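Local coordinates for protein mandelate racemase/muconate lactonizing enzyme/Enolase superfamily (Rhodobacter sphaeroides, PDB 2HZG) that is of unknown function but belongs to the mandelate racemase/muconate lactonizing enzyme group of the enolase superfamily, with an N-terminal domain, a barrel domain and a bound sodium ion, at residues A[63-66]-A[67-71]; A[87-90]-A[91-95]; A[257-260]-A[261-265]; A[307-310]-A[311-314]. All coordinates share one frame; numbering follows the deposited sequence.

Interaction 1: residues A[63-66]-A[67-71]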
# COMPACT_ATOMS: atom_id res chain seq x y z
N VAL A 63 -4.72 -11.06 11.77
CA VAL A 63 -4.94 -10.37 10.48
C VAL A 63 -3.63 -9.85 9.86
O VAL A 63 -3.62 -8.94 9.02
CB VAL A 63 -6.10 -9.31 10.52
CG1 VAL A 63 -7.45 -9.99 10.88
CG2 VAL A 63 -5.78 -8.15 11.46
N CYS A 64 -2.53 -10.47 10.31
CA CYS A 64 -1.24 -10.29 9.66
C CYS A 64 -0.55 -11.67 9.51
O CYS A 64 0.51 -11.93 10.08
CB CYS A 64 -0.39 -9.27 10.43
SG CYS A 64 1.07 -8.70 9.57
N ARG A 65 -1.19 -12.55 8.75
CA ARG A 65 -0.65 -13.87 8.47
C ARG A 65 0.09 -13.86 7.14
O ARG A 65 -0.21 -13.02 6.29
CB ARG A 65 -1.79 -14.89 8.39
CG ARG A 65 -2.56 -14.97 9.66
CD ARG A 65 -3.51 -16.14 9.66
NE ARG A 65 -4.74 -15.73 10.31
CZ ARG A 65 -5.69 -16.55 10.73
NH1 ARG A 65 -5.56 -17.87 10.57
NH2 ARG A 65 -6.79 -16.05 11.30
N PRO A 66 1.01 -14.81 6.94
CA PRO A 66 1.62 -14.96 5.62
C PRO A 66 0.54 -15.29 4.60
O PRO A 66 -0.44 -15.97 4.92
CB PRO A 66 2.56 -16.17 5.79
CG PRO A 66 1.94 -16.95 6.98
CD PRO A 66 1.51 -15.82 7.90
N VAL A 67 0.70 -14.81 3.37
CA VAL A 67 -0.28 -15.10 2.33
C VAL A 67 -0.56 -16.61 2.18
O VAL A 67 -1.70 -17.01 1.94
CB VAL A 67 0.08 -14.42 0.98
CG1 VAL A 67 -0.86 -14.87 -0.16
CG2 VAL A 67 0.04 -12.90 1.15
N SER A 68 0.48 -17.44 2.34
CA SER A 68 0.36 -18.90 2.18
C SER A 68 -0.71 -19.55 3.06
O SER A 68 -1.28 -20.58 2.69
CB SER A 68 1.70 -19.57 2.48
OG SER A 68 2.04 -19.39 3.84
N ASP A 69 -0.94 -18.97 4.24
CA ASP A 69 -1.98 -19.46 5.18
C ASP A 69 -3.38 -19.46 4.59
O ASP A 69 -4.23 -20.25 4.99
CB ASP A 69 -2.00 -18.60 6.46
CG ASP A 69 -0.96 -19.03 7.48
OD1 ASP A 69 -0.16 -19.94 7.22
OD2 ASP A 69 -0.95 -18.41 8.57
N SER A 70 -3.63 -18.53 3.66
CA SER A 70 -4.95 -18.39 3.05
C SER A 70 -5.05 -19.05 1.68
O SER A 70 -6.09 -18.94 1.02
CB SER A 70 -5.28 -16.89 2.90
OG SER A 70 -5.36 -16.28 4.18
N VAL A 71 -3.97 -19.68 1.24
CA VAL A 71 -3.88 -20.21 -0.11
C VAL A 71 -3.61 -21.73 -0.12
O VAL A 71 -4.37 -22.50 -0.72
CB VAL A 71 -2.80 -19.44 -0.96
CG1 VAL A 71 -2.69 -20.04 -2.37
CG2 VAL A 71 -3.13 -17.94 -1.04
O HOH W 1 -3.13 -15.01 4.76

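Interaction 2: residues A[87-90]-A[91-95]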
# COMPACT_ATOMS: atom_id res chain seq x y z
N ALA A 87 -10.50 -12.98 -1.02
CA ALA A 87 -11.10 -12.36 0.19
C ALA A 87 -10.45 -12.84 1.49
O ALA A 87 -10.26 -12.06 2.42
CB ALA A 87 -12.61 -12.60 0.21
N LEU A 88 -10.10 -14.13 1.55
CA LEU A 88 -9.41 -14.71 2.71
C LEU A 88 -8.04 -14.06 2.93
O LEU A 88 -7.69 -13.67 4.04
CB LEU A 88 -9.27 -16.24 2.57
CG LEU A 88 -9.00 -17.05 3.85
CD1 LEU A 88 -10.02 -16.77 4.98
CD2 LEU A 88 -9.02 -18.54 3.51
N VAL A 89 -7.25 -13.96 1.86
CA VAL A 89 -5.97 -13.23 1.92
C VAL A 89 -6.21 -11.80 2.37
O VAL A 89 -5.50 -11.32 3.24
CB VAL A 89 -5.23 -13.24 0.56
CG1 VAL A 89 -4.01 -12.28 0.58
CG2 VAL A 89 -4.82 -14.67 0.18
N GLY A 90 -7.21 -11.13 1.79
CA GLY A 90 -7.61 -9.77 2.17
C GLY A 90 -7.88 -9.61 3.66
O GLY A 90 -7.55 -8.58 4.26
N TYR A 91 -8.48 -10.63 4.27
CA TYR A 91 -8.79 -10.58 5.69
C TYR A 91 -7.58 -10.98 6.54
O TYR A 91 -7.15 -10.21 7.42
CB TYR A 91 -10.01 -11.47 6.00
CG TYR A 91 -10.38 -11.48 7.47
CD1 TYR A 91 -11.14 -10.45 8.03
CD2 TYR A 91 -9.95 -12.52 8.31
CE1 TYR A 91 -11.47 -10.45 9.39
CE2 TYR A 91 -10.27 -12.53 9.66
CZ TYR A 91 -11.04 -11.49 10.19
OH TYR A 91 -11.36 -11.50 11.54
N ASN A 92 -7.04 -12.18 6.28
CA ASN A 92 -5.95 -12.76 7.10
C ASN A 92 -4.62 -12.01 6.97
O ASN A 92 -3.77 -12.10 7.85
CB ASN A 92 -5.70 -14.23 6.73
CG ASN A 92 -6.77 -15.18 7.27
OD1 ASN A 92 -7.54 -14.82 8.16
ND2 ASN A 92 -6.80 -16.41 6.74
N SER A 93 -4.42 -11.33 5.84
CA SER A 93 -3.15 -10.59 5.61
C SER A 93 -3.42 -9.08 5.49
O SER A 93 -2.65 -8.35 4.87
CB SER A 93 -2.43 -11.11 4.36
OG SER A 93 -2.07 -12.48 4.51
N MET A 94 -4.53 -8.63 6.06
CA MET A 94 -4.91 -7.21 6.01
C MET A 94 -3.79 -6.24 6.43
O MET A 94 -3.58 -5.22 5.76
CB MET A 94 -6.18 -6.97 6.85
CG MET A 94 -6.66 -5.51 6.89
SD MET A 94 -8.02 -5.38 8.08
CE MET A 94 -7.20 -5.40 9.67
N ASP A 95 -3.07 -6.56 7.50
CA ASP A 95 -2.05 -5.65 8.05
C ASP A 95 -0.66 -5.89 7.42
O ASP A 95 0.36 -5.30 7.86
CB ASP A 95 -1.97 -5.79 9.57
CG ASP A 95 -3.15 -5.13 10.30
OD1 ASP A 95 -4.06 -4.59 9.64
OD2 ASP A 95 -3.15 -5.16 11.55

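Interaction 3: residues A[257-260]-A[261-265]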
# COMPACT_ATOMS: atom_id res chain seq x y z
N HIS A 257 -3.33 -0.92 -6.11
CA HIS A 257 -3.11 -2.28 -5.59
C HIS A 257 -4.41 -2.78 -4.95
O HIS A 257 -4.44 -3.81 -4.31
CB HIS A 257 -1.93 -2.33 -4.60
CG HIS A 257 -2.07 -1.40 -3.43
ND1 HIS A 257 -1.42 -0.18 -3.36
CD2 HIS A 257 -2.79 -1.51 -2.29
CE1 HIS A 257 -1.73 0.41 -2.22
NE2 HIS A 257 -2.56 -0.38 -1.55
N ASN A 258 -5.49 -2.03 -5.13
CA ASN A 258 -6.82 -2.53 -4.84
C ASN A 258 -7.84 -1.84 -5.73
O ASN A 258 -7.51 -0.86 -6.41
CB ASN A 258 -7.18 -2.43 -3.34
CG ASN A 258 -7.02 -1.02 -2.79
OD1 ASN A 258 -7.68 -0.09 -3.25
ND2 ASN A 258 -6.15 -0.86 -1.80
N PHE A 259 -9.06 -2.35 -5.72
CA PHE A 259 -10.15 -1.78 -6.50
C PHE A 259 -10.42 -0.30 -6.18
O PHE A 259 -10.63 0.49 -7.09
CB PHE A 259 -11.44 -2.61 -6.32
CG PHE A 259 -12.68 -1.92 -6.84
CD1 PHE A 259 -12.98 -1.93 -8.19
CD2 PHE A 259 -13.54 -1.25 -5.96
CE1 PHE A 259 -14.10 -1.31 -8.68
CE2 PHE A 259 -14.67 -0.59 -6.44
CZ PHE A 259 -14.96 -0.63 -7.80
N HIS A 260 -10.48 0.06 -4.91
CA HIS A 260 -10.87 1.43 -4.56
C HIS A 260 -9.89 2.52 -4.99
O HIS A 260 -10.31 3.63 -5.29
CB HIS A 260 -11.32 1.55 -3.09
CG HIS A 260 -12.71 1.02 -2.88
ND1 HIS A 260 -12.95 -0.24 -2.37
CD2 HIS A 260 -13.92 1.54 -3.18
CE1 HIS A 260 -14.25 -0.46 -2.34
NE2 HIS A 260 -14.86 0.61 -2.82
N MET A 261 -8.59 2.22 -5.02
CA MET A 261 -7.62 3.15 -5.62
C MET A 261 -7.99 3.51 -7.07
O MET A 261 -7.94 4.68 -7.47
CB MET A 261 -6.21 2.58 -5.57
CG MET A 261 -5.64 2.54 -4.17
SD MET A 261 -3.95 1.95 -4.18
CE MET A 261 -3.04 3.27 -5.01
N ALA A 262 -8.42 2.52 -7.84
CA ALA A 262 -8.87 2.75 -9.21
C ALA A 262 -10.21 3.49 -9.22
O ALA A 262 -10.38 4.48 -9.95
CB ALA A 262 -8.96 1.44 -9.98
N GLN A 263 -11.18 3.03 -8.41
CA GLN A 263 -12.47 3.72 -8.36
C GLN A 263 -12.36 5.18 -7.94
O GLN A 263 -13.04 6.04 -8.50
CB GLN A 263 -13.47 3.01 -7.45
CG GLN A 263 -14.88 3.54 -7.69
CD GLN A 263 -15.88 2.97 -6.71
OE1 GLN A 263 -16.82 2.29 -7.11
NE2 GLN A 263 -15.69 3.23 -5.43
N HIS A 264 -11.53 5.45 -6.94
CA HIS A 264 -11.32 6.82 -6.47
C HIS A 264 -10.68 7.71 -7.52
O HIS A 264 -11.06 8.88 -7.67
CB HIS A 264 -10.49 6.84 -5.19
CG HIS A 264 -11.18 6.20 -4.02
ND1 HIS A 264 -10.50 5.79 -2.89
CD2 HIS A 264 -12.48 5.88 -3.82
CE1 HIS A 264 -11.36 5.26 -2.03
NE2 HIS A 264 -12.56 5.29 -2.58
N LEU A 265 -9.69 7.17 -8.24
CA LEU A 265 -9.10 7.90 -9.35
C LEU A 265 -10.14 8.26 -10.40
O LEU A 265 -10.17 9.40 -10.88
CB LEU A 265 -7.93 7.12 -9.99
CG LEU A 265 -7.10 7.88 -11.03
CD1 LEU A 265 -6.38 9.10 -10.44
CD2 LEU A 265 -6.11 6.89 -11.63

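Interaction 4: residues A[307-310]-A[311-314]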
# COMPACT_ATOMS: atom_id res chain seq x y z
N THR A 307 5.80 -5.67 -19.37
CA THR A 307 6.64 -6.84 -19.08
C THR A 307 6.35 -8.03 -20.03
O THR A 307 6.23 -7.81 -21.25
CB THR A 307 6.55 -7.21 -17.57
OG1 THR A 307 5.18 -7.45 -17.23
CG2 THR A 307 7.07 -6.06 -16.71
N SER A 308 6.28 -9.25 -19.51
CA SER A 308 6.16 -10.47 -20.34
C SER A 308 4.79 -10.59 -21.04
O SER A 308 3.85 -9.87 -20.74
CB SER A 308 6.38 -11.73 -19.49
OG SER A 308 5.22 -11.96 -18.67
N HIS A 309 4.66 -11.55 -21.95
CA HIS A 309 3.34 -11.79 -22.52
C HIS A 309 2.42 -12.54 -21.57
O HIS A 309 1.22 -12.50 -21.76
CB HIS A 309 3.42 -12.50 -23.88
CG HIS A 309 3.79 -11.57 -24.99
ND1 HIS A 309 3.31 -11.72 -26.27
CD2 HIS A 309 4.57 -10.46 -25.00
CE1 HIS A 309 3.79 -10.75 -27.04
NE2 HIS A 309 4.56 -9.98 -26.29
N LEU A 310 2.96 -13.20 -20.55
CA LEU A 310 2.09 -13.76 -19.50
C LEU A 310 1.33 -12.63 -18.77
O LEU A 310 0.12 -12.70 -18.58
CB LEU A 310 2.89 -14.62 -18.52
CG LEU A 310 2.08 -15.27 -17.37
CD1 LEU A 310 1.06 -16.30 -17.92
CD2 LEU A 310 3.02 -15.89 -16.32
N ALA A 311 2.07 -11.59 -18.38
CA ALA A 311 1.50 -10.35 -17.82
C ALA A 311 0.56 -9.68 -18.80
O ALA A 311 -0.52 -9.23 -18.41
CB ALA A 311 2.63 -9.38 -17.40
N LEU A 312 0.96 -9.61 -20.08
CA LEU A 312 0.11 -9.02 -21.12
C LEU A 312 -1.22 -9.75 -21.23
O LEU A 312 -2.28 -9.13 -21.20
CB LEU A 312 0.80 -9.00 -22.50
CG LEU A 312 0.01 -8.42 -23.69
CD1 LEU A 312 -0.52 -6.97 -23.45
CD2 LEU A 312 0.89 -8.49 -24.95
N SER A 313 -1.16 -11.08 -21.36
CA SER A 313 -2.35 -11.88 -21.46
C SER A 313 -3.25 -11.60 -20.26
O SER A 313 -4.43 -11.35 -20.43
CB SER A 313 -2.00 -13.37 -21.52
OG SER A 313 -3.18 -14.10 -21.24
N ALA A 314 -2.66 -11.60 -19.06
CA ALA A 314 -3.46 -11.43 -17.84
C ALA A 314 -4.14 -10.08 -17.83
O ALA A 314 -5.32 -9.98 -17.50
CB ALA A 314 -2.61 -11.63 -16.59

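Interaction 1: residues A[63-66]-A[67-71]
The carbonyl oxygen of Pro66 takes two hydrogen bonds. One comes from the backbone: Asp69 N reaches Pro66 O at 3.1 Å and closes the first of three overlapping 3-10 turns. This donor stands well above the carbonyl plane, 51° out of it. The other comes from a water, which donates to Pro66 O at 2.9 Å. The same water is hydrogen-bonded to Ser70 OG at 2.6 Å, so it ties the start of the 3-10 segment to its end. Ser70 OG is also held by Asn92 ND2.

Asp69 then folds back over the turn it closes. Its CG is turned away from its own carbonyl carbon (chi1 -84°), and this sets the carboxylate against the proline ring. Asp69 CG lies 3.6 Å from Pro66 CG. On the Arg65 side, Asp69 OD2 rests 3.6 Å from Arg65 CD. This is contact with the aliphatic part of the arginine, not a salt bridge. Arg65 NE stays 5.0 Å from Asp69 OD2, and the guanidinium and carboxylate planes are nearly perpendicular, at 84°. The opposite charges may still attract each other weakly. Arg65 NE is hydrogen-bonded to Gly62 O, with a long, weak ion pair to Asp20 of the second subunit.

The segment belongs to the loop between helices 48-56 and 79-92 of the N-terminal domain. Ser70 packs on Val89 of helix 79-92. Val67 meets Ile106 of helix 99-118, and Val71 lies between that helix, helix 79-92 and strand 5-14.

Interaction 2: residues A[87-90]-A[91-95]
Asn92 N donates to Leu88 O at 2.8 Å and 169°, a short and nearly straight helical bond. Ser93 N reaches Val89 O, also at 2.8 Å but more bent, at 146°. Tyr91 N is shared. Its main bond goes to Ala87 O at 2.9 Å, and a weak one goes to Leu88 O at 3.1 Å. Leu88 O therefore accepts from two successive backbone N-H groups. Past this point the helical pattern fades, and Met94 N makes a weak, shorter-range bond back to Tyr91 O.

The side chains add van der Waals contact along the same turn. Leu88 lays CG and CD1 against the amide of Asn92, with Leu88 CD1 3.7 Å from Asn92 ND2. The two side chains meet at an oblique angle. Asn92 ND2 is hydrogen-bonded to Ser70 OG. CG of Asn92 sits beside its own backbone N (chi1 -75°), which brings the side chain back along the helix toward Leu88.

Ser93 sets its CB 3.3 Å from Val89 O, while its hydroxyl turns to Arg65 O. Met94 CB sits 3.3 Å from Gly90 O, and the thioether end runs off away from the helix. Val89 faces inward and packs on Leu103 of helix 99-118.

Ser93 is the first residue to leave helical angles. The contact is thus the C-terminal turn of helix 79-92 in the N-terminal domain, and its Asn92 and Ser93 side chains bond to the 63-71 loop.

Interaction 3: residues A[257-260]-A[261-265]
Helix 259-268 joins strands 249-252 and 273-276 in a beta-alpha-beta unit of the barrel, and this contact forms its first turns. Asn258 is the N-cap. Its side chain accepts from Met261 N, with Asn258 OD1 and Met261 N 3.0 Å apart and the bond nearly straight (161°). Further on, Gln263 N bonds to Phe259 O and His264 N to His260 O.

Met261 bends at chi3 and sends its sulfur back over the preceding loop. Met261 SD lies 3.5 Å from the centroid of the His257 ring, over one face. The same sulfur takes a weak hydrogen bond from His257 N at 3.5 Å.

On the other flank, Gln263 runs out extended, and its amide lies along the edges of two neighbouring rings. Its OE1 is near the plane of the phenyl ring, 3.5 Å from Phe259 CZ. Its NE2 meets the edge of the imidazole, 3.3 Å from His260 CD2. The amide is turned steeply to both rings.

His260 also touches His264. CB of His260 lies over the face of the His264 ring, 4.2 Å from its centroid, and the two ring planes are oblique at 43°. His260 O also lies over a face of that ring, offset toward the rim. His264 NE2 is hydrogen-bonded to Gly233 O of the second subunit, so this turn borders the dimer interface.

The cap satisfies an early backbone N-H of the helix that lacks an in-helix carbonyl. Met261 SD serves at once as a ring partner and a weak acceptor, a soft link that probably steadies His257 against the helix start.

Interaction 4: residues A[307-310]-A[311-314]
Ser308 caps the start of helix 309-316: Ala311 N donates to Ser308 OG at 3.2 Å along an almost straight line (175°). The serine can do this because its OG sits between the backbone N and the carbonyl carbon (chi1 75°), pointing into the first turn. The same oxygen is hydrogen-bonded to Glu43 OE1.

Thr307 holds its hydroxyl in the same kind of rotamer. Thr307 OG1 comes 3.2 Å from the methyl Ala311 CB, a close packing contact.

His309 and Leu312 run side by side and point the same way. Leu312 CD2 is almost exactly over the centre of the imidazole, 4.0 Å from its centroid, a clear CH-pi contact. Leu312 CG is anti to the backbone N, and chi2 (55°) then turns this methyl to the ring. His309 ND1 bonds to Ile346 N, and His345 meets the ring edge-to-face.

Ser313 turns its OG away to Leu362 O, while Ser313 N bonds to His309 O at 2.8 Å.

In this buried turn Ser308, His309 and Ser313 each have a polar partner outside it. The cap serine links the helix start to strand 38-44. The bond at His309 ND1 and the methyl over one face would limit the ring's rotation.

Interactions 1 and 2 lie in the N-terminal domain and touch each other. Arg65 O meets Ser93 OG at 2.6 Å and Arg65 N meets Asn92 O at 2.8 Å, so a loop is fastened to a helix end. Both are partly buried. Interactions 3 and 4 belong to the barrel domain, with centres about 21 Å apart and no touch between them. Each starts a helix with a side-chain cap, an asparagine in one and a serine in the other. Interaction 4 is the buried one, while interaction 3 borders the second subunit, as does interaction 1. Water and carboxylate packing mark 63-71, backbone bonds 87-95, and ring contacts both capped turns.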